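Local coordinates for Esterase/lipase (Lactobacillus rhamnosus, PDB 4N5H), which probably hydrolyses carboxylic esters, and may also transfer acyl groups, as a serine hydrolase of the alpha/beta-hydrolase fold, at residues 41-55 with 116-128. The protein carries 1 engineered substitution. Numbering follows the deposited sequence.
Sequences YRYEQSADPQQTLNL and IQDIFASLRWLSH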
ATOM      1  N   TYR A  41     -13.836  10.447  14.732  1.00 10.89           N
ATOM      2  CA  TYR A  41     -14.941  10.759  15.547  1.00 11.90           C
ATOM      3  C   TYR A  41     -15.386  12.210  15.330  1.00 12.08           C
ATOM      4  O   TYR A  41     -14.579  13.156  15.473  1.00 13.39           O
ATOM      5  CB  TYR A  41     -14.521  10.682  16.997  1.00 11.59           C
ATOM      6  CG  TYR A  41     -14.267   9.369  17.659  1.00 10.90           C
ATOM      7  CD1 TYR A  41     -12.953   8.855  17.826  1.00 12.16           C
ATOM      8  CD2 TYR A  41     -15.303   8.633  18.171  1.00 11.20           C
ATOM      9  CE1 TYR A  41     -12.719   7.695  18.517  1.00 11.24           C
ATOM     10  CE2 TYR A  41     -15.059   7.457  18.856  1.00 10.81           C
ATOM     11  CZ  TYR A  41     -13.765   7.045  19.061  1.00 11.73           C
ATOM     12  OH  TYR A  41     -13.581   5.885  19.838  1.00 12.48           O
ATOM     13  N   ARG A  42     -16.690  12.410  15.074  1.00 12.60           N
ATOM     14  CA  ARG A  42     -17.159  13.781  15.064  1.00 11.82           C
ATOM     15  C   ARG A  42     -17.188  14.281  16.495  1.00 12.38           C
ATOM     16  O   ARG A  42     -17.739  13.640  17.380  1.00 14.18           O
ATOM     17  CB  ARG A  42     -18.602  13.809  14.522  1.00 12.62           C
ATOM     18  CG  ARG A  42     -18.748  13.602  13.045  1.00 14.16           C
ATOM     19  CD  ARG A  42     -20.222  13.534  12.685  1.00 16.03           C
ATOM     20  NE  ARG A  42     -20.342  13.344  11.271  1.00 17.03           N
ATOM     21  CZ  ARG A  42     -21.506  13.422  10.616  1.00 18.81           C
ATOM     22  NH1 ARG A  42     -22.597  13.799  11.255  1.00 19.38           N
ATOM     23  NH2 ARG A  42     -21.495  13.275   9.279  1.00 18.91           N
ATOM     24  N   TYR A  43     -16.718  15.496  16.723  1.00 13.21           N
ATOM     25  CA  TYR A  43     -16.817  16.048  18.061  1.00 13.14           C
ATOM     26  C   TYR A  43     -17.964  17.100  18.275  1.00 14.15           C
ATOM     27  O   TYR A  43     -18.116  17.603  19.384  1.00 16.27           O
ATOM     28  CB  TYR A  43     -15.451  16.603  18.584  1.00 12.77           C
ATOM     29  CG  TYR A  43     -14.731  17.601  17.754  1.00 11.01           C
ATOM     30  CD1 TYR A  43     -15.241  18.881  17.637  1.00 11.88           C
ATOM     31  CD2 TYR A  43     -13.548  17.297  17.031  1.00 10.18           C
ATOM     32  CE1 TYR A  43     -14.558  19.843  16.971  1.00 12.83           C
ATOM     33  CE2 TYR A  43     -12.893  18.270  16.320  1.00 11.60           C
ATOM     34  CZ  TYR A  43     -13.384  19.521  16.278  1.00 11.09           C
ATOM     35  OH  TYR A  43     -12.712  20.507  15.497  1.00 13.13           O
ATOM     36  N   GLU A  44     -18.692  17.339  17.207  1.00 15.54           N
ATOM     37  CA  GLU A  44     -19.934  18.039  17.303  1.00 17.00           C
ATOM     38  C   GLU A  44     -20.921  17.549  16.258  1.00 16.00           C
ATOM     39  O   GLU A  44     -20.586  16.745  15.418  1.00 17.33           O
ATOM     40  CB  GLU A  44     -19.655  19.536  17.351  1.00 20.65           C
ATOM     41  CG  GLU A  44     -19.058  20.046  16.166  1.00 18.67           C
ATOM     42  CD  GLU A  44     -18.551  21.547  16.337  1.00 22.87           C
ATOM     43  OE1 GLU A  44     -19.317  22.434  15.890  1.00 19.04           O
ATOM     44  OE2 GLU A  44     -17.505  21.904  16.888  1.00 20.54           O
ATOM     45  N   GLN A  45     -22.120  18.113  16.263  1.00 18.56           N
ATOM     46  CA  GLN A  45     -23.114  17.682  15.273  1.00 20.79           C
ATOM     47  C   GLN A  45     -22.863  18.348  13.944  1.00 23.48           C
ATOM     48  O   GLN A  45     -23.549  19.337  13.602  1.00 25.19           O
ATOM     49  CB  GLN A  45     -24.556  17.910  15.756  1.00 25.84           C
ATOM     50  CG  GLN A  45     -24.899  17.212  17.057  1.00 29.99           C
ATOM     51  CD  GLN A  45     -26.377  17.407  17.400  1.00 39.10           C
ATOM     52  OE1 GLN A  45     -26.862  18.528  17.501  1.00 46.61           O
ATOM     53  NE2 GLN A  45     -27.090  16.331  17.532  1.00 42.64           N
ATOM     54  N   SER A  46     -21.867  17.886  13.190  1.00 21.07           N
ATOM     55  CA  SER A  46     -21.469  18.528  11.948  1.00 22.03           C
ATOM     56  C   SER A  46     -20.871  17.504  11.027  1.00 22.04           C
ATOM     57  O   SER A  46     -20.122  16.604  11.488  1.00 25.27           O
ATOM     58  CB  SER A  46     -20.389  19.549  12.356  1.00 25.41           C
ATOM     59  OG  SER A  46     -19.649  20.035  11.258  1.00 24.02           O
ATOM     60  N   ALA A  47     -21.028  17.724   9.725  1.00 21.75           N
ATOM     61  CA  ALA A  47     -20.405  16.875   8.711  1.00 22.94           C
ATOM     62  C   ALA A  47     -19.134  17.534   8.179  1.00 20.88           C
ATOM     63  O   ALA A  47     -18.624  17.098   7.167  1.00 22.33           O
ATOM     64  CB  ALA A  47     -21.382  16.621   7.575  1.00 28.69           C
ATOM     65  N   ASP A  48     -18.677  18.639   8.803  1.00 19.57           N
ATOM     66  CA  ASP A  48     -17.410  19.276   8.397  1.00 19.20           C
ATOM     67  C   ASP A  48     -16.306  18.292   8.730  1.00 16.11           C
ATOM     68  O   ASP A  48     -16.186  17.947   9.890  1.00 15.58           O
ATOM     69  CB  ASP A  48     -17.220  20.617   9.074  1.00 19.67           C
ATOM     70  CG  ASP A  48     -16.057  21.379   8.545  1.00 21.46           C
ATOM     71  OD1 ASP A  48     -16.195  22.644   8.375  1.00 23.48           O
ATOM     72  OD2 ASP A  48     -15.033  20.755   8.176  1.00 20.57           O
ATOM     73  N   PRO A  49     -15.588  17.785   7.741  1.00 17.66           N
ATOM     74  CA  PRO A  49     -14.584  16.749   7.980  1.00 18.66           C
ATOM     75  C   PRO A  49     -13.489  17.196   8.918  1.00 16.18           C
ATOM     76  O   PRO A  49     -12.810  16.346   9.552  1.00 15.98           O
ATOM     77  CB  PRO A  49     -13.982  16.450   6.615  1.00 21.10           C
ATOM     78  CG  PRO A  49     -14.775  17.213   5.615  1.00 24.99           C
ATOM     79  CD  PRO A  49     -15.666  18.160   6.304  1.00 23.03           C
ATOM     80  N   GLN A  50     -13.256  18.502   9.009  1.00 14.45           N
ATOM     81  CA  GLN A  50     -12.261  19.002   9.980  1.00 14.36           C
ATOM     82  C   GLN A  50     -12.718  18.939  11.386  1.00 14.43           C
ATOM     83  O   GLN A  50     -11.850  19.031  12.296  1.00 14.49           O
ATOM     84  CB  GLN A  50     -11.788  20.427   9.696  1.00 14.42           C
ATOM     85  CG  GLN A  50     -10.996  20.555   8.416  1.00 14.71           C
ATOM     86  CD  GLN A  50      -9.526  20.131   8.609  1.00 18.02           C
ATOM     87  OE1 GLN A  50      -9.182  19.447   9.585  1.00 16.61           O
ATOM     88  NE2 GLN A  50      -8.733  20.415   7.655  1.00 20.81           N
ATOM     89  N   GLN A  51     -13.987  18.853  11.682  1.00 12.46           N
ATOM     90  CA  GLN A  51     -14.476  18.826  13.096  1.00 12.45           C
ATOM     91  C   GLN A  51     -14.565  17.354  13.602  1.00 11.99           C
ATOM     92  O   GLN A  51     -15.616  16.875  14.089  1.00 13.77           O
ATOM     93  CB  GLN A  51     -15.761  19.615  13.246  1.00 14.42           C
ATOM     94  CG  GLN A  51     -15.531  21.123  12.928  1.00 14.26           C
ATOM     95  CD  GLN A  51     -16.809  21.947  12.945  1.00 16.14           C
ATOM     96  OE1 GLN A  51     -17.822  21.504  12.388  1.00 17.51           O
ATOM     97  NE2 GLN A  51     -16.827  23.053  13.693  1.00 15.62           N
ATOM     98  N   THR A  52     -13.458  16.712  13.417  1.00 11.58           N
ATOM     99  CA  THR A  52     -13.278  15.316  13.777  1.00 10.71           C
ATOM    100  C   THR A  52     -11.952  15.133  14.516  1.00 11.00           C
ATOM    101  O   THR A  52     -11.077  15.984  14.477  1.00 11.95           O
ATOM    102  CB  THR A  52     -13.291  14.367  12.524  1.00 12.43           C
ATOM    103  OG1 THR A  52     -12.274  14.797  11.622  1.00 12.90           O
ATOM    104  CG2 THR A  52     -14.664  14.364  11.882  1.00 14.07           C
ATOM    105  N   LEU A  53     -11.824  14.010  15.174  1.00 10.75           N
ATOM    106  CA  LEU A  53     -10.583  13.700  15.981  1.00 10.58           C
ATOM    107  C   LEU A  53     -10.232  12.227  15.860  1.00 11.45           C
ATOM    108  O   LEU A  53     -11.093  11.388  15.522  1.00 11.43           O
ATOM    109  CB  LEU A  53     -10.660  14.219  17.437  1.00 10.22           C
ATOM    110  CG  LEU A  53     -11.825  13.686  18.246  1.00 10.69           C
ATOM    111  CD1 LEU A  53     -11.528  12.290  18.830  1.00 11.34           C
ATOM    112  CD2 LEU A  53     -12.101  14.539  19.453  1.00 12.61           C
ATOM    113  N   ASN A  54      -8.951  11.930  16.211  1.00 11.03           N
ATOM    114  CA  ASN A  54      -8.465  10.581  16.325  1.00 11.21           C
ATOM    115  C   ASN A  54      -8.034  10.365  17.769  1.00 11.88           C
ATOM    116  O   ASN A  54      -7.531  11.307  18.442  1.00 12.26           O
ATOM    117  CB  ASN A  54      -7.214  10.296  15.465  1.00 11.83           C
ATOM    118  CG  ASN A  54      -7.490  10.364  13.959  1.00 11.60           C
ATOM    119  OD1 ASN A  54      -8.559  10.179  13.473  1.00 12.62           O
ATOM    120  ND2 ASN A  54      -6.458  10.666  13.253  1.00 12.60           N
ATOM    121  N   LEU A  55      -8.153   9.110  18.170  1.00 10.69           N
ATOM    122  CA  LEU A  55      -7.640   8.609  19.464  1.00 10.81           C
ATOM    123  C   LEU A  55      -6.628   7.505  19.219  1.00 12.03           C
ATOM    124  O   LEU A  55      -6.807   6.590  18.400  1.00 11.32           O
ATOM    125  CB  LEU A  55      -8.746   8.079  20.359  1.00 10.45           C
ATOM    126  CG  LEU A  55      -9.958   9.035  20.553  1.00 11.04           C
ATOM    127  CD1 LEU A  55     -11.020   8.417  21.403  1.00 12.21           C
ATOM    128  CD2 LEU A  55      -9.508  10.362  21.152  1.00 11.19           C
ATOM    129  N   ILE A 116     -10.230  28.182  17.766  1.00 13.67           N
ATOM    130  CA  ILE A 116     -10.278  28.005  19.206  1.00 13.58           C
ATOM    131  C   ILE A 116     -11.544  27.322  19.665  1.00 12.84           C
ATOM    132  O   ILE A 116     -11.505  26.401  20.477  1.00 13.08           O
ATOM    133  CB  ILE A 116     -10.067  29.369  19.934  1.00 12.98           C
ATOM    134  CG1 ILE A 116      -8.613  29.900  19.656  1.00 14.43           C
ATOM    135  CG2 ILE A 116     -10.465  29.212  21.394  1.00 15.02           C
ATOM    136  CD1 ILE A 116      -7.507  29.149  20.419  1.00 15.37           C
ATOM    137  N   GLN A 117     -12.665  27.656  19.039  1.00 12.39           N
ATOM    138  CA  GLN A 117     -13.943  27.004  19.371  1.00 13.61           C
ATOM    139  C   GLN A 117     -13.900  25.523  19.001  1.00 12.36           C
ATOM    140  O   GLN A 117     -14.364  24.676  19.794  1.00 12.97           O
ATOM    141  CB  GLN A 117     -15.099  27.710  18.700  1.00 13.94           C
ATOM    142  CG  GLN A 117     -15.392  29.017  19.378  1.00 14.90           C
ATOM    143  CD  GLN A 117     -16.575  29.810  18.714  1.00 19.97           C
ATOM    144  OE1 GLN A 117     -17.080  29.450  17.659  1.00 22.76           O
ATOM    145  NE2 GLN A 117     -17.011  30.870  19.368  1.00 20.72           N
ATOM    146  N   ASP A 118     -13.317  25.230  17.833  1.00 12.86           N
ATOM    147  CA  ASP A 118     -13.178  23.803  17.427  1.00 12.25           C
ATOM    148  C   ASP A 118     -12.329  23.040  18.411  1.00 12.72           C
ATOM    149  O   ASP A 118     -12.692  21.951  18.875  1.00 12.74           O
ATOM    150  CB  ASP A 118     -12.565  23.682  16.037  1.00 12.06           C
ATOM    151  CG  ASP A 118     -13.522  24.118  14.923  1.00 12.92           C
ATOM    152  OD1 ASP A 118     -14.752  24.315  15.190  1.00 14.44           O
ATOM    153  OD2 ASP A 118     -13.056  24.265  13.768  1.00 14.64           O
ATOM    154  N   ILE A 119     -11.205  23.630  18.785  1.00 11.73           N
ATOM    155  CA  ILE A 119     -10.338  22.937  19.800  1.00 11.26           C
ATOM    156  C   ILE A 119     -11.031  22.717  21.118  1.00 12.64           C
ATOM    157  O   ILE A 119     -11.015  21.601  21.666  1.00 12.32           O
ATOM    158  CB  ILE A 119      -8.954  23.640  19.931  1.00 11.60           C
ATOM    159  CG1 ILE A 119      -8.165  23.650  18.653  1.00 13.68           C
ATOM    160  CG2 ILE A 119      -8.160  23.061  21.029  1.00 12.04           C
ATOM    161  CD1 ILE A 119      -7.001  24.626  18.544  1.00 15.87           C
ATOM    162  N   PHE A 120     -11.729  23.749  21.645  1.00 12.19           N
ATOM    163  CA  PHE A 120     -12.447  23.568  22.900  1.00 11.53           C
ATOM    164  C   PHE A 120     -13.583  22.536  22.768  1.00 12.33           C
ATOM    165  O   PHE A 120     -13.846  21.784  23.696  1.00 13.27           O
ATOM    166  CB  PHE A 120     -12.995  24.904  23.417  1.00 12.42           C
ATOM    167  CG  PHE A 120     -12.073  25.572  24.362  1.00 11.77           C
ATOM    168  CD1 PHE A 120     -11.051  26.396  23.833  1.00 12.76           C
ATOM    169  CD2 PHE A 120     -12.156  25.346  25.721  1.00 15.48           C
ATOM    170  CE1 PHE A 120     -10.153  26.985  24.679  1.00 12.66           C
ATOM    171  CE2 PHE A 120     -11.260  25.935  26.600  1.00 14.88           C
ATOM    172  CZ  PHE A 120     -10.229  26.684  26.070  1.00 14.27           C
ATOM    173  N   ALA A 121     -14.213  22.444  21.589  1.00 11.94           N
ATOM    174  CA  ALA A 121     -15.229  21.408  21.406  1.00 11.34           C
ATOM    175  C   ALA A 121     -14.668  19.998  21.430  1.00 11.34           C
ATOM    176  O   ALA A 121     -15.270  19.079  22.034  1.00 12.30           O
ATOM    177  CB  ALA A 121     -15.944  21.589  20.056  1.00 14.45           C
ATOM    178  N   SER A 122     -13.443  19.825  20.872  1.00 11.96           N
ATOM    179  CA  SER A 122     -12.756  18.519  20.962  1.00 11.98           C
ATOM    180  C   SER A 122     -12.381  18.221  22.390  1.00 10.64           C
ATOM    181  O   SER A 122     -12.525  17.068  22.833  1.00 11.84           O
ATOM    182  CB  SER A 122     -11.522  18.438  20.064  1.00 11.84           C
ATOM    183  OG  SER A 122     -10.409  19.170  20.520  1.00 11.43           O
ATOM    184  N   LEU A 123     -11.994  19.222  23.169  1.00 12.31           N
ATOM    185  CA  LEU A 123     -11.656  18.971  24.603  1.00 12.27           C
ATOM    186  C   LEU A 123     -12.927  18.605  25.383  1.00 11.46           C
ATOM    187  O   LEU A 123     -12.928  17.719  26.203  1.00 11.98           O
ATOM    188  CB  LEU A 123     -11.054  20.232  25.262  1.00 12.67           C
ATOM    189  CG  LEU A 123      -9.795  20.827  24.624  1.00 16.31           C
ATOM    190  CD1 LEU A 123      -9.371  22.100  25.349  1.00 16.62           C
ATOM    191  CD2 LEU A 123      -8.696  19.900  24.662  1.00 16.29           C
ATOM    192  N   ARG A 124     -14.034  19.340  25.142  1.00 11.97           N
ATOM    193  CA  ARG A 124     -15.293  19.043  25.736  1.00 12.99           C
ATOM    194  C   ARG A 124     -15.787  17.646  25.396  1.00 13.35           C
ATOM    195  O   ARG A 124     -16.232  16.919  26.259  1.00 14.30           O
ATOM    196  CB  ARG A 124     -16.368  20.071  25.370  1.00 14.60           C
ATOM    197  CG  ARG A 124     -17.562  20.022  26.314  1.00 19.41           C
ATOM    198  CD  ARG A 124     -18.489  21.297  26.191  1.00 22.07           C
ATOM    199  NE  ARG A 124     -17.682  22.503  25.936  1.00 25.59           N
ATOM    200  CZ  ARG A 124     -17.021  23.196  26.859  1.00 33.86           C
ATOM    201  NH1 ARG A 124     -17.194  22.917  28.152  1.00 36.86           N
ATOM    202  NH2 ARG A 124     -16.221  24.196  26.478  1.00 39.33           N
ATOM    203  N   TRP A 125     -15.699  17.248  24.127  1.00 11.86           N
ATOM    204  CA  TRP A 125     -15.987  15.889  23.752  1.00 11.89           C
ATOM    205  C   TRP A 125     -15.187  14.898  24.581  1.00 13.30           C
ATOM    206  O   TRP A 125     -15.718  13.929  25.138  1.00 13.03           O
ATOM    207  CB  TRP A 125     -15.692  15.702  22.264  1.00 12.59           C
ATOM    208  CG  TRP A 125     -16.168  14.372  21.734  1.00 13.24           C
ATOM    209  CD1 TRP A 125     -17.360  14.092  21.133  1.00 12.60           C
ATOM    210  CD2 TRP A 125     -15.444  13.156  21.749  1.00 12.85           C
ATOM    211  NE1 TRP A 125     -17.431  12.785  20.784  1.00 12.66           N
ATOM    212  CE2 TRP A 125     -16.239  12.185  21.087  1.00 12.63           C
ATOM    213  CE3 TRP A 125     -14.161  12.797  22.191  1.00 13.14           C
ATOM    214  CZ2 TRP A 125     -15.839  10.860  20.963  1.00 12.39           C
ATOM    215  CZ3 TRP A 125     -13.771  11.488  22.012  1.00 12.43           C
ATOM    216  CH2 TRP A 125     -14.611  10.540  21.458  1.00 12.61           C
ATOM    217  N   LEU A 126     -13.896  15.135  24.669  1.00 11.49           N
ATOM    218  CA  LEU A 126     -13.050  14.203  25.428  1.00 10.80           C
ATOM    219  C   LEU A 126     -13.460  14.174  26.919  1.00 12.03           C
ATOM    220  O   LEU A 126     -13.380  13.114  27.577  1.00 12.35           O
ATOM    221  CB  LEU A 126     -11.568  14.588  25.264  1.00 12.13           C
ATOM    222  CG  LEU A 126     -10.555  13.494  25.666  1.00 11.99           C
ATOM    223  CD1 LEU A 126     -10.582  12.309  24.731  1.00 12.70           C
ATOM    224  CD2 LEU A 126      -9.132  14.111  25.630  1.00 13.67           C
ATOM    225  N   SER A 127     -13.852  15.313  27.466  1.00 12.59           N
ATOM    226  CA  SER A 127     -14.273  15.309  28.869  1.00 13.35           C
ATOM    227  C   SER A 127     -15.510  14.452  29.063  1.00 14.06           C
ATOM    228  O   SER A 127     -15.672  13.896  30.112  1.00 14.88           O
ATOM    229  CB  SER A 127     -14.540  16.763  29.362  1.00 14.38           C
ATOM    230  OG  SER A 127     -15.749  17.265  28.866  1.00 15.71           O
ATOM    231  N   HIS A 128     -16.393  14.313  28.075  1.00 13.24           N
ATOM    232  CA  HIS A 128     -17.607  13.506  28.152  1.00 13.53           C
ATOM    233  C   HIS A 128     -17.320  12.010  27.878  1.00 14.03           C
ATOM    234  O   HIS A 128     -17.918  11.125  28.525  1.00 14.01           O
ATOM    235  CB  HIS A 128     -18.646  13.978  27.121  1.00 15.78           C
ATOM    236  CG  HIS A 128     -19.128  15.363  27.366  1.00 19.51           C
ATOM    237  ND1 HIS A 128     -19.667  16.181  26.366  1.00 26.45           N
ATOM    238  CD2 HIS A 128     -19.034  16.125  28.451  1.00 21.68           C
ATOM    239  CE1 HIS A 128     -20.052  17.314  26.912  1.00 24.83           C
ATOM    240  NE2 HIS A 128     -19.664  17.315  28.172  1.00 27.65           N
TER
HETATM  241  O   HOH W   1     -16.723  24.507  16.907  1.00 18.13           O
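In this alpha/beta-hydrolase fold, the antiparallel hairpin of strands 35-42 and 52-58 packs against helix 112-129, with Y43, in the connecting loop, and W125 of the helix at the centre. The Y43 ring lies against the helix backbone. S122 CB sits over one face, 4.0 Å from the ring centroid, a CH-pi contact. The backbone of Q51 covers the opposite face. A chi1 of 54° sets the Y43 ring between its own backbone N and C, and its OH comes close to D118 CB; that hydroxyl is hydrogen-bonded to the carbonyl of G103. With an alanine here in place of the ring, a gap is likely to open between S122 and Q51, and the G103 carbonyl would probably lose this partner. Q51 NE2 donates to D118 OD1 at 2.9 Å, nearly straight at 163°. The NE2 donor stands 42° out of the D118 carboxylate plane, while OD1 lies in the plane of the Q51 amide. S46 OG donates to Q51 OE1 at 2.6 Å, which fixes the amide flip. D118 OD2 forms a salt bridge with R105. A water bridges D118 OD1 and E44 OE2, and probably eases their like charges. The W125 indole meets Y41 obliquely, W125 CZ2 to Y41 CD2 3.6 Å, and L53 CD2 touches W125 CE3 at 3.8 Å. H275 of the second subunit meets the rings of both Y41 and W125. This helix-on-sheet layer is typical of the alpha/beta-hydrolase fold, here at the antiparallel edge of the sheet.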